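Local coordinates for protein GTN Reductase (Agrobacterium tumefaciens, PDB 5N6G) that is an FMN-binding Old Yellow Enzyme that probably reduces carbon-carbon double bonds with NADH or NADPH as electron donor, at residues L15-V20 with D336-L341; P346-N351 with D365-A370. All coordinates share one frame; numbering follows the deposited sequence.

In the fold
Starting at the N terminus, the chain soon enters strand 19-21, the first of the eight in the barrel. Contact 1 forms across the rest of the barrel, closing a loop of 315 residues by setting helix 337-343 against residues 15-20. Contact 2 opens only after that helix and closes a short loop of 13 residues, which carries Tyr356 of the 2-phenylacrylic acid pocket. The two follow in series, neither nested nor crossed. They meet at the start of that helix: Arg340 binds the carbonyl of Pro346, and the N-cap residue Asp336 takes the backbone N-H of Leu369, so the C-terminal tail is fastened to the helix that backs the first strand.

Contact 1: L15-V20 with D336-L341; sequences LANRIV and DLVRRL
Ile19 and Val338 carry most of this contact, one at the start of a strand and the other in the first turn of a helix. The side chains meet at a slant: Ile19 CG2 lies 4.0 Å from Val338 CG2, and that same valine methyl is 4.1 Å from Ile19 CD1, so it sits against both branches of the isoleucine. The fork is set by chi1 of Ile19 (-67°), which places CG2 anti to the backbone N and CG1 beside it. The longer branch runs on to Leu341, where the two CD1 methyls, of Ile19 and Leu341, approach to 4.1 Å. Leu337 closes the group more loosely, its CD2 4.5 Å from Ile19 CG2. Residues 337, 338 and 341 line one stripe of the helix, and Ile19 lies against that stripe.

This is the closing seam of a TIM barrel. Strand 19-21 is the first of eight parallel strands and pairs with the last, 324-327; helix 337-343, which comes after that strand and the short helix 329-333, packs on the outside of the barrel. Phe327 and Phe331 extend the apolar cluster, touching both Ile19 and Leu337.

At the border of the cluster, Asn17 and Val338 reach for each other tip to tip, with Asn17 ND2 3.9 Å from Val338 CG1. The contact there is van der Waals, because the amide is busy elsewhere. Its OD1 accepts the backbone N-H of Ile19 on an in-plane lone pair (Ile19 N to Asn17 OD1 2.9 Å, 158° at the hydrogen), forming an Asx turn that leads into the strand, while ND2 donates to the carbonyl of Thr47. With both ends bonded, the buried amide is held in one orientation, presenting its NH2 end to the valine methyls.

Contact 2: P346-N351 with D365-A370; sequences PLNAPN and DYPALA
Tyr366 leans across to the facing segment and touches it at several points along its length. At its root, CB lies 4.4 Å from Asn348 ND2, a loose approach. With CG anti to the carbonyl carbon (chi1 -72°), the ring heads toward residues 349-351. Farther out, Tyr366 CE1 comes within 3.6 Å of Ala349 O, which sits at the ring edge. At the tip, OH accepts the backbone N-H of Asn351 in a fairly straight bond (Asn351 N to Tyr366 OH 2.8 Å, 162°), with the donor near the ring plane. A water, also in that plane, is 2.7 Å from Tyr366 OH and donates to Asn351 O. Ile332 and Ala333 of helix 329-333 pack against the tyrosine as well.

In a second link the side chain comes from the other segment, although 346-351 again gives the N-H. Asn348 crosses Pro367 at a slant, ND2 nearest its CD, and donates to its carbonyl in the amide plane and on a lone pair, the bond noticeably bent (Asn348 ND2 to Pro367 O 3.0 Å, 143°). ND2 also donates to Ala333 O, so the amide bridges helix 329-333 and the tail.

No backbone-to-backbone bond joins the segments: side chains stand in, the tyrosine hydroxyl and its water satisfying both N-H and C=O of Asn351, and the asparagine amide taking up the carbonyl of Pro367.

Contact 1: L15-V20 with D336-L341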
# COMPACT_ATOMS: atom_id res chain seq x y z
N LEU A 15 -0.33 -7.41 -17.24
CA LEU A 15 1.02 -6.98 -16.90
C LEU A 15 2.02 -7.50 -17.92
O LEU A 15 1.98 -8.68 -18.29
CB LEU A 15 1.46 -7.48 -15.53
CG LEU A 15 0.73 -7.00 -14.26
CD1 LEU A 15 -0.62 -7.62 -14.08
CD2 LEU A 15 1.61 -7.30 -13.04
N ALA A 16 2.95 -6.64 -18.34
CA ALA A 16 3.96 -7.05 -19.33
C ALA A 16 5.03 -7.94 -18.72
O ALA A 16 5.72 -8.65 -19.46
CB ALA A 16 4.62 -5.83 -19.96
N ASN A 17 5.19 -7.91 -17.41
CA ASN A 17 6.15 -8.74 -16.71
C ASN A 17 5.72 -8.80 -15.25
O ASN A 17 4.75 -8.16 -14.84
CB ASN A 17 7.58 -8.22 -16.86
CG ASN A 17 7.77 -6.84 -16.29
OD1 ASN A 17 7.62 -6.63 -15.08
ND2 ASN A 17 8.11 -5.88 -17.15
N ARG A 18 6.46 -9.58 -14.47
CA ARG A 18 6.08 -9.84 -13.09
C ARG A 18 6.97 -9.11 -12.10
O ARG A 18 7.06 -9.50 -10.93
CB ARG A 18 6.07 -11.35 -12.85
CG ARG A 18 4.94 -12.00 -13.63
CD ARG A 18 5.26 -13.44 -13.98
NE ARG A 18 4.21 -14.03 -14.82
CZ ARG A 18 3.21 -14.79 -14.38
NH1 ARG A 18 3.11 -15.08 -13.08
NH2 ARG A 18 2.31 -15.26 -15.23
N ILE A 19 7.57 -8.00 -12.52
CA ILE A 19 8.38 -7.15 -11.65
C ILE A 19 7.51 -5.94 -11.31
O ILE A 19 7.13 -5.18 -12.19
CB ILE A 19 9.69 -6.74 -12.33
CG1 ILE A 19 10.62 -7.94 -12.54
CG2 ILE A 19 10.46 -5.71 -11.51
CD1 ILE A 19 11.61 -7.78 -13.71
N VAL A 20 7.15 -5.81 -10.04
CA VAL A 20 6.22 -4.79 -9.58
C VAL A 20 6.99 -3.74 -8.79
O VAL A 20 7.91 -4.06 -8.03
CB VAL A 20 5.12 -5.45 -8.73
CG1 VAL A 20 4.16 -4.43 -8.12
CG2 VAL A 20 4.37 -6.48 -9.56
N ASP A 336 15.27 1.87 -14.34
CA ASP A 336 15.22 0.76 -15.30
C ASP A 336 15.58 -0.56 -14.63
O ASP A 336 16.36 -1.35 -15.17
CB ASP A 336 16.14 1.04 -16.48
CG ASP A 336 17.59 1.26 -16.08
OD1 ASP A 336 17.89 1.52 -14.90
OD2 ASP A 336 18.46 1.21 -16.98
N LEU A 337 15.01 -0.81 -13.46
CA LEU A 337 15.26 -2.05 -12.74
C LEU A 337 14.95 -3.26 -13.61
O LEU A 337 15.67 -4.26 -13.57
CB LEU A 337 14.42 -2.11 -11.46
CG LEU A 337 14.60 -3.37 -10.62
CD1 LEU A 337 16.05 -3.51 -10.15
CD2 LEU A 337 13.66 -3.35 -9.45
N VAL A 338 13.87 -3.19 -14.40
CA VAL A 338 13.48 -4.34 -15.21
C VAL A 338 14.60 -4.74 -16.15
O VAL A 338 15.01 -5.91 -16.21
CB VAL A 338 12.18 -4.04 -15.97
CG1 VAL A 338 11.89 -5.12 -17.01
CG2 VAL A 338 11.00 -3.92 -15.02
N ARG A 339 15.14 -3.77 -16.90
CA ARG A 339 16.24 -4.06 -17.82
C ARG A 339 17.48 -4.55 -17.08
O ARG A 339 18.15 -5.47 -17.54
CB ARG A 339 16.56 -2.81 -18.63
CG ARG A 339 17.67 -3.02 -19.67
CD ARG A 339 18.01 -1.72 -20.37
NE ARG A 339 19.27 -1.83 -21.10
CZ ARG A 339 20.01 -0.79 -21.47
NH1 ARG A 339 19.62 0.44 -21.18
NH2 ARG A 339 21.14 -0.98 -22.13
N ARG A 340 17.80 -3.92 -15.95
CA ARG A 340 18.97 -4.36 -15.19
C ARG A 340 18.80 -5.81 -14.73
O ARG A 340 19.75 -6.60 -14.82
CB ARG A 340 19.19 -3.45 -13.99
CG ARG A 340 19.75 -2.06 -14.35
CD ARG A 340 19.72 -1.12 -13.12
NE ARG A 340 20.08 0.25 -13.49
CZ ARG A 340 21.28 0.80 -13.35
NH1 ARG A 340 22.29 0.10 -12.84
NH2 ARG A 340 21.47 2.06 -13.72
N LEU A 341 17.62 -6.17 -14.23
CA LEU A 341 17.42 -7.55 -13.80
C LEU A 341 17.44 -8.50 -14.99
O LEU A 341 17.98 -9.61 -14.90
CB LEU A 341 16.11 -7.68 -13.04
CG LEU A 341 16.00 -6.93 -11.72
CD1 LEU A 341 14.63 -7.16 -11.07
CD2 LEU A 341 17.10 -7.33 -10.76

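Contact 2: P346-N351 with D365-A370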
# COMPACT_ATOMS: atom_id res chain seq x y z
N PRO A 346 24.59 -4.61 -12.83
CA PRO A 346 24.67 -4.08 -11.46
C PRO A 346 23.57 -3.06 -11.19
O PRO A 346 23.06 -2.41 -12.10
CB PRO A 346 26.06 -3.42 -11.42
CG PRO A 346 26.81 -4.02 -12.55
CD PRO A 346 25.81 -4.31 -13.61
N LEU A 347 23.20 -2.95 -9.92
CA LEU A 347 22.16 -2.03 -9.48
C LEU A 347 22.78 -0.82 -8.78
O LEU A 347 23.83 -0.92 -8.15
CB LEU A 347 21.20 -2.74 -8.53
CG LEU A 347 20.54 -3.99 -9.10
CD1 LEU A 347 19.56 -4.54 -8.08
CD2 LEU A 347 19.84 -3.71 -10.43
N ASN A 348 22.11 0.33 -8.91
CA ASN A 348 22.46 1.47 -8.09
C ASN A 348 22.05 1.21 -6.65
O ASN A 348 21.05 0.53 -6.39
CB ASN A 348 21.74 2.74 -8.56
CG ASN A 348 22.08 3.15 -9.98
OD1 ASN A 348 23.23 3.12 -10.41
ND2 ASN A 348 21.06 3.57 -10.70
N ALA A 349 22.78 1.80 -5.71
CA ALA A 349 22.47 1.71 -4.28
C ALA A 349 21.51 2.83 -3.86
O ALA A 349 21.70 3.99 -4.25
CB ALA A 349 23.74 1.79 -3.45
N PRO A 350 20.48 2.55 -3.05
CA PRO A 350 19.59 3.62 -2.60
C PRO A 350 20.28 4.55 -1.61
O PRO A 350 21.13 4.13 -0.82
CB PRO A 350 18.42 2.87 -1.95
CG PRO A 350 18.62 1.44 -2.26
CD PRO A 350 20.07 1.25 -2.51
N ASN A 351 19.89 5.82 -1.65
CA ASN A 351 20.38 6.84 -0.73
C ASN A 351 19.28 7.14 0.29
O ASN A 351 18.37 7.93 0.04
CB ASN A 351 20.79 8.10 -1.50
CG ASN A 351 21.36 9.18 -0.59
OD1 ASN A 351 20.70 10.19 -0.32
ND2 ASN A 351 22.58 8.98 -0.11
N ASP A 365 16.99 11.60 -10.17
CA ASP A 365 18.34 11.70 -10.70
C ASP A 365 19.15 10.42 -10.52
O ASP A 365 20.36 10.45 -10.71
CB ASP A 365 19.09 12.88 -10.08
CG ASP A 365 19.37 12.68 -8.60
OD1 ASP A 365 18.75 11.79 -7.98
OD2 ASP A 365 20.24 13.40 -8.08
N TYR A 366 18.52 9.31 -10.15
CA TYR A 366 19.23 8.05 -10.24
C TYR A 366 19.36 7.64 -11.70
O TYR A 366 18.36 7.66 -12.43
CB TYR A 366 18.51 6.96 -9.49
CG TYR A 366 18.52 7.01 -8.00
CD1 TYR A 366 19.55 6.43 -7.27
CD2 TYR A 366 17.44 7.55 -7.29
CE1 TYR A 366 19.54 6.41 -5.89
CE2 TYR A 366 17.42 7.52 -5.89
CZ TYR A 366 18.48 6.95 -5.20
OH TYR A 366 18.48 6.91 -3.80
N PRO A 367 20.53 7.24 -12.15
CA PRO A 367 20.74 7.00 -13.58
C PRO A 367 20.21 5.66 -14.05
O PRO A 367 20.23 4.65 -13.33
CB PRO A 367 22.26 7.07 -13.73
CG PRO A 367 22.77 6.61 -12.43
CD PRO A 367 21.80 7.15 -11.40
N ALA A 368 19.74 5.66 -15.29
CA ALA A 368 19.49 4.43 -16.02
C ALA A 368 20.77 3.95 -16.68
O ALA A 368 21.78 4.66 -16.75
CB ALA A 368 18.38 4.64 -17.05
N LEU A 369 20.73 2.72 -17.17
CA LEU A 369 21.85 2.19 -17.93
C LEU A 369 22.03 2.96 -19.24
O LEU A 369 21.09 3.57 -19.77
CB LEU A 369 21.63 0.71 -18.25
CG LEU A 369 21.59 -0.31 -17.11
CD1 LEU A 369 21.09 -1.64 -17.65
CD2 LEU A 369 22.95 -0.47 -16.45
N ALA A 370 23.24 2.90 -19.77
CA ALA A 370 23.55 3.50 -21.07
C ALA A 370 22.45 3.23 -22.08
O ALA A 370 22.05 2.08 -22.29
CB ALA A 370 24.88 2.98 -21.59
O HOH W 1 16.67 8.37 -2.42